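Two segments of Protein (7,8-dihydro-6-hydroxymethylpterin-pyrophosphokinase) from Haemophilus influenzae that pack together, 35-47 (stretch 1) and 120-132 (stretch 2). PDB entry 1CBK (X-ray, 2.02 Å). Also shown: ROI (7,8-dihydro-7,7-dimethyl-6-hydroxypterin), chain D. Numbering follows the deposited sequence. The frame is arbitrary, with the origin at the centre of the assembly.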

# COMPACT_ATOMS: atom_id res chain seq x y z
N VAL A 35 10.19 24.08 4.88
CA VAL A 35 11.09 24.05 6.02
C VAL A 35 12.38 23.27 5.80
O VAL A 35 13.46 23.75 6.11
CB VAL A 35 10.39 23.52 7.29
CG1 VAL A 35 11.34 23.54 8.47
CG2 VAL A 35 9.18 24.36 7.58
N THR A 36 12.25 22.04 5.33
CA THR A 36 13.43 21.21 5.10
C THR A 36 13.00 20.09 4.16
O THR A 36 11.80 19.86 3.98
CB THR A 36 13.97 20.64 6.47
OG1 THR A 36 15.24 20.00 6.26
CG2 THR A 36 13.00 19.64 7.07
N THR A 37 13.98 19.45 3.54
CA THR A 37 13.78 18.35 2.61
C THR A 37 14.81 17.28 2.98
O THR A 37 15.96 17.60 3.32
CB THR A 37 14.05 18.80 1.14
OG1 THR A 37 13.24 19.95 0.84
CG2 THR A 37 13.72 17.67 0.15
N SER A 38 14.39 16.03 2.95
CA SER A 38 15.27 14.92 3.25
C SER A 38 16.29 14.80 2.10
O SER A 38 16.23 15.56 1.13
CB SER A 38 14.45 13.64 3.26
OG SER A 38 13.95 13.38 1.94
N SER A 39 17.22 13.85 2.25
CA SER A 39 18.20 13.53 1.20
C SER A 39 17.38 12.87 0.08
O SER A 39 16.21 12.51 0.28
CB SER A 39 19.19 12.49 1.73
OG SER A 39 19.97 12.99 2.80
N PHE A 40 17.98 12.74 -1.11
CA PHE A 40 17.33 12.11 -2.25
C PHE A 40 17.80 10.65 -2.21
O PHE A 40 19.01 10.38 -2.06
CB PHE A 40 17.77 12.77 -3.56
CG PHE A 40 17.10 14.09 -3.87
CD1 PHE A 40 16.42 14.81 -2.88
CD2 PHE A 40 17.18 14.64 -5.15
CE1 PHE A 40 15.84 16.06 -3.16
CE2 PHE A 40 16.60 15.89 -5.45
CZ PHE A 40 15.93 16.60 -4.46
N TYR A 41 16.87 9.71 -2.35
CA TYR A 41 17.20 8.28 -2.27
C TYR A 41 16.83 7.61 -3.56
O TYR A 41 15.71 7.79 -4.00
CB TYR A 41 16.39 7.60 -1.15
CG TYR A 41 16.73 8.05 0.25
CD1 TYR A 41 16.22 9.25 0.76
CD2 TYR A 41 17.63 7.32 1.03
CE1 TYR A 41 16.59 9.71 2.02
CE2 TYR A 41 18.01 7.77 2.29
CZ TYR A 41 17.49 8.96 2.77
OH TYR A 41 17.90 9.44 3.99
N LYS A 42 17.77 6.83 -4.12
CA LYS A 42 17.54 6.07 -5.35
C LYS A 42 17.04 4.71 -4.84
O LYS A 42 17.75 4.00 -4.12
CB LYS A 42 18.83 5.92 -6.16
CG LYS A 42 18.66 5.21 -7.52
CD LYS A 42 19.91 5.43 -8.37
CE LYS A 42 19.75 4.92 -9.80
NZ LYS A 42 20.13 3.48 -9.96
N SER A 43 15.83 4.33 -5.24
CA SER A 43 15.24 3.11 -4.75
C SER A 43 14.74 2.19 -5.86
O SER A 43 14.37 2.65 -6.93
CB SER A 43 14.06 3.49 -3.84
OG SER A 43 13.10 4.25 -4.56
N LYS A 44 14.70 0.90 -5.56
CA LYS A 44 14.22 -0.12 -6.48
C LYS A 44 12.75 0.14 -6.71
O LYS A 44 12.02 0.49 -5.76
CB LYS A 44 14.41 -1.49 -5.81
CG LYS A 44 13.97 -2.68 -6.63
CD LYS A 44 14.12 -3.98 -5.86
CE LYS A 44 14.24 -5.17 -6.81
NZ LYS A 44 14.23 -6.49 -6.11
N PRO A 45 12.27 -0.00 -7.95
CA PRO A 45 10.85 0.23 -8.23
C PRO A 45 9.90 -0.69 -7.47
O PRO A 45 10.20 -1.87 -7.26
CB PRO A 45 10.75 -0.06 -9.72
CG PRO A 45 12.09 0.22 -10.23
CD PRO A 45 12.99 -0.35 -9.18
N LEU A 46 8.79 -0.13 -7.00
CA LEU A 46 7.73 -0.91 -6.38
C LEU A 46 6.77 -1.06 -7.57
O LEU A 46 6.16 -0.09 -8.02
CB LEU A 46 7.04 -0.14 -5.23
CG LEU A 46 5.75 -0.80 -4.71
CD1 LEU A 46 6.05 -2.23 -4.15
CD2 LEU A 46 5.10 0.09 -3.65
N GLY A 47 6.68 -2.27 -8.13
CA GLY A 47 5.82 -2.49 -9.28
C GLY A 47 6.60 -3.28 -10.31
O GLY A 47 7.50 -4.04 -9.93
N ASN A 120 4.23 1.63 4.58
CA ASN A 120 4.88 0.33 4.32
C ASN A 120 5.90 0.48 3.21
O ASN A 120 6.48 -0.51 2.76
CB ASN A 120 3.84 -0.72 3.93
CG ASN A 120 2.99 -1.17 5.11
OD1 ASN A 120 3.43 -1.06 6.26
ND2 ASN A 120 1.77 -1.65 4.85
N ARG A 121 6.14 1.72 2.77
CA ARG A 121 7.09 1.99 1.70
C ARG A 121 8.39 2.52 2.25
O ARG A 121 8.43 3.58 2.87
CB ARG A 121 6.49 2.99 0.72
CG ARG A 121 5.34 2.42 -0.09
CD ARG A 121 4.72 3.47 -1.01
NE ARG A 121 3.58 2.92 -1.73
CZ ARG A 121 3.02 3.48 -2.79
NH1 ARG A 121 3.50 4.62 -3.27
NH2 ARG A 121 1.98 2.90 -3.38
N GLU A 122 9.48 1.82 1.96
CA GLU A 122 10.80 2.22 2.43
C GLU A 122 11.21 3.62 1.96
O GLU A 122 11.91 4.34 2.68
CB GLU A 122 11.86 1.22 1.97
CG GLU A 122 12.02 1.14 0.44
CD GLU A 122 13.10 0.15 0.02
OE1 GLU A 122 13.80 -0.41 0.89
OE2 GLU A 122 13.25 -0.06 -1.20
N PHE A 123 10.83 3.96 0.73
CA PHE A 123 11.19 5.24 0.13
C PHE A 123 10.35 6.41 0.61
O PHE A 123 10.47 7.52 0.09
CB PHE A 123 11.19 5.13 -1.41
CG PHE A 123 9.97 4.50 -1.97
CD1 PHE A 123 8.84 5.26 -2.27
CD2 PHE A 123 9.94 3.14 -2.25
CE1 PHE A 123 7.71 4.68 -2.82
CE2 PHE A 123 8.82 2.54 -2.81
CZ PHE A 123 7.70 3.31 -3.10
N VAL A 124 9.45 6.13 1.53
CA VAL A 124 8.60 7.14 2.13
C VAL A 124 9.04 7.27 3.60
O VAL A 124 9.36 8.38 4.07
CB VAL A 124 7.13 6.72 2.10
CG1 VAL A 124 6.31 7.63 3.03
CG2 VAL A 124 6.58 6.80 0.71
N ILE A 125 9.08 6.15 4.32
CA ILE A 125 9.41 6.17 5.75
C ILE A 125 10.84 6.50 6.12
O ILE A 125 11.06 7.19 7.12
CB ILE A 125 8.94 4.88 6.47
CG1 ILE A 125 7.41 4.76 6.39
CG2 ILE A 125 9.46 4.81 7.94
CD1 ILE A 125 6.64 5.85 7.14
N VAL A 126 11.80 6.02 5.34
CA VAL A 126 13.20 6.31 5.66
C VAL A 126 13.49 7.82 5.55
O VAL A 126 14.14 8.40 6.45
CB VAL A 126 14.17 5.45 4.82
CG1 VAL A 126 15.59 5.99 4.89
CG2 VAL A 126 14.10 4.00 5.30
N PRO A 127 13.06 8.48 4.44
CA PRO A 127 13.28 9.93 4.26
C PRO A 127 12.49 10.73 5.35
O PRO A 127 12.98 11.73 5.85
CB PRO A 127 12.70 10.23 2.87
CG PRO A 127 12.71 8.96 2.17
CD PRO A 127 12.65 7.84 3.17
N LEU A 128 11.26 10.33 5.64
CA LEU A 128 10.45 11.02 6.67
C LEU A 128 11.17 10.97 8.04
O LEU A 128 11.26 11.98 8.73
CB LEU A 128 9.04 10.39 6.79
CG LEU A 128 8.04 11.01 7.78
CD1 LEU A 128 7.82 12.49 7.47
CD2 LEU A 128 6.70 10.28 7.71
N PHE A 129 11.70 9.80 8.39
CA PHE A 129 12.41 9.60 9.65
C PHE A 129 13.64 10.49 9.73
O PHE A 129 14.01 10.98 10.80
CB PHE A 129 12.79 8.13 9.80
CG PHE A 129 13.60 7.83 11.03
CD1 PHE A 129 13.12 8.12 12.30
CD2 PHE A 129 14.86 7.23 10.92
CE1 PHE A 129 13.87 7.83 13.46
CE2 PHE A 129 15.62 6.93 12.05
CZ PHE A 129 15.12 7.23 13.33
N GLU A 130 14.27 10.72 8.58
CA GLU A 130 15.47 11.56 8.54
C GLU A 130 15.15 13.01 8.94
O GLU A 130 15.96 13.67 9.59
CB GLU A 130 16.10 11.51 7.14
CG GLU A 130 17.34 12.40 6.97
CD GLU A 130 17.85 12.45 5.53
OE1 GLU A 130 17.06 12.15 4.61
OE2 GLU A 130 19.04 12.79 5.31
N ILE A 131 13.98 13.52 8.59
CA ILE A 131 13.63 14.91 8.92
C ILE A 131 12.61 15.08 10.04
O ILE A 131 12.21 16.20 10.33
CB ILE A 131 13.11 15.71 7.67
CG1 ILE A 131 11.78 15.15 7.16
CG2 ILE A 131 14.16 15.69 6.57
CD1 ILE A 131 11.25 15.91 5.95
N ALA A 132 12.17 13.98 10.65
CA ALA A 132 11.17 14.05 11.72
C ALA A 132 11.41 12.80 12.56
O ALA A 132 10.60 11.87 12.61
CB ALA A 132 9.74 14.06 11.11
N1 ROI D . 8.63 2.87 -6.66
C2 ROI D . 9.58 3.63 -6.01
N2 ROI D . 10.75 3.01 -5.66
N3 ROI D . 9.41 4.94 -5.72
C4 ROI D . 8.28 5.60 -6.04
O4 ROI D . 8.12 6.81 -5.81
C4A ROI D . 7.22 4.86 -6.66
N5 ROI D . 6.10 5.45 -6.96
C6 ROI D . 5.03 4.82 -7.57
C7 ROI D . 5.10 3.28 -7.76
C16 ROI D . 4.29 2.54 -6.62
C15 ROI D . 4.61 2.88 -9.16
N8 ROI D . 6.48 2.74 -7.60
C8A ROI D . 7.48 3.45 -6.96
O9 ROI D . 4.07 5.57 -7.92
O HOH W 1 15.53 0.15 -2.82
O HOH W 2 11.58 0.41 -3.15

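The strand of residues 41-43 runs nearly antiparallel to the helix that begins at Glu122, their axes 162° apart and 9.7 Å at closest approach. The polar centre of the contact is Glu130, whose CA-to-CB bond points toward stretch 1 and whose extended side chain (chi1 and chi2 both t) carries the carboxylate to the loop before the strand. Ser39 meets both oxygens: its backbone N donates to Glu130 OE1 at 2.9 Å, almost linearly at 169°, and its OG donates to Glu130 OE2 at 2.7 Å. A carboxylate suits this place because it offers two acceptors side by side, and serine suits its own because a short hydroxyl beside the amide can match them. Tyr41 OH also lies 2.9 Å from Glu130 OE1, which sits at the edge of the ring; this hydrogen bond is weak, and its proton has another acceptor within reach.

Ser38 uses its hydroxyl differently. Its OG donates to Ser39 O at 2.9 Å within the same loop and has a further partner elsewhere in the structure, so its contact with Pro127, OG to CB at 3.5 Å, is simple packing. The small side chain lets the backbones come close here, with Ser38 CA and Pro127 CA 5.5 Å apart. Ile131 fills the adjoining space, its CG2 3.6 Å from Ser38 CA. Proline has no amide hydrogen to donate to the preceding turn, and the helix kinks at Pro127; its ring instead packs against Tyr41, with Pro127 CG 3.8 Å from Tyr41 CD1, while Val126 CG1 approaches Tyr41 CE2 at 4.0 Å.

At the helix's beginning, Arg121 occupies the N-cap position, and its backbone O accepts from Val124 N (3.1 Å) and Ile125 N (3.0 Å). Glu122 reaches stretch 1 through water. Water 1 accepts from Lys44 N at 3.0 Å and donates to Glu122 OE2 at 2.8 Å; water 2 donates to Lys44 O and to Glu122 OE2, each at 2.6 Å from its oxygen. Both polar groups of the Lys44 backbone are thereby satisfied, although its side-chain end leads away.

The pterin completes the pairing. Its N2 donates to Ser43 OG at 2.9 Å and to Lys44 O at 2.8 Å; Leu46 N donates to ROI N1 at 3.0 Å, and ROI N8 donates to Leu46 O at 2.9 Å. Phe123 lays one ring face against the ligand, CE1 lying 3.4 Å from ROI N3, and receives Leu46 CB at its edge, 4.0 Å from CE2.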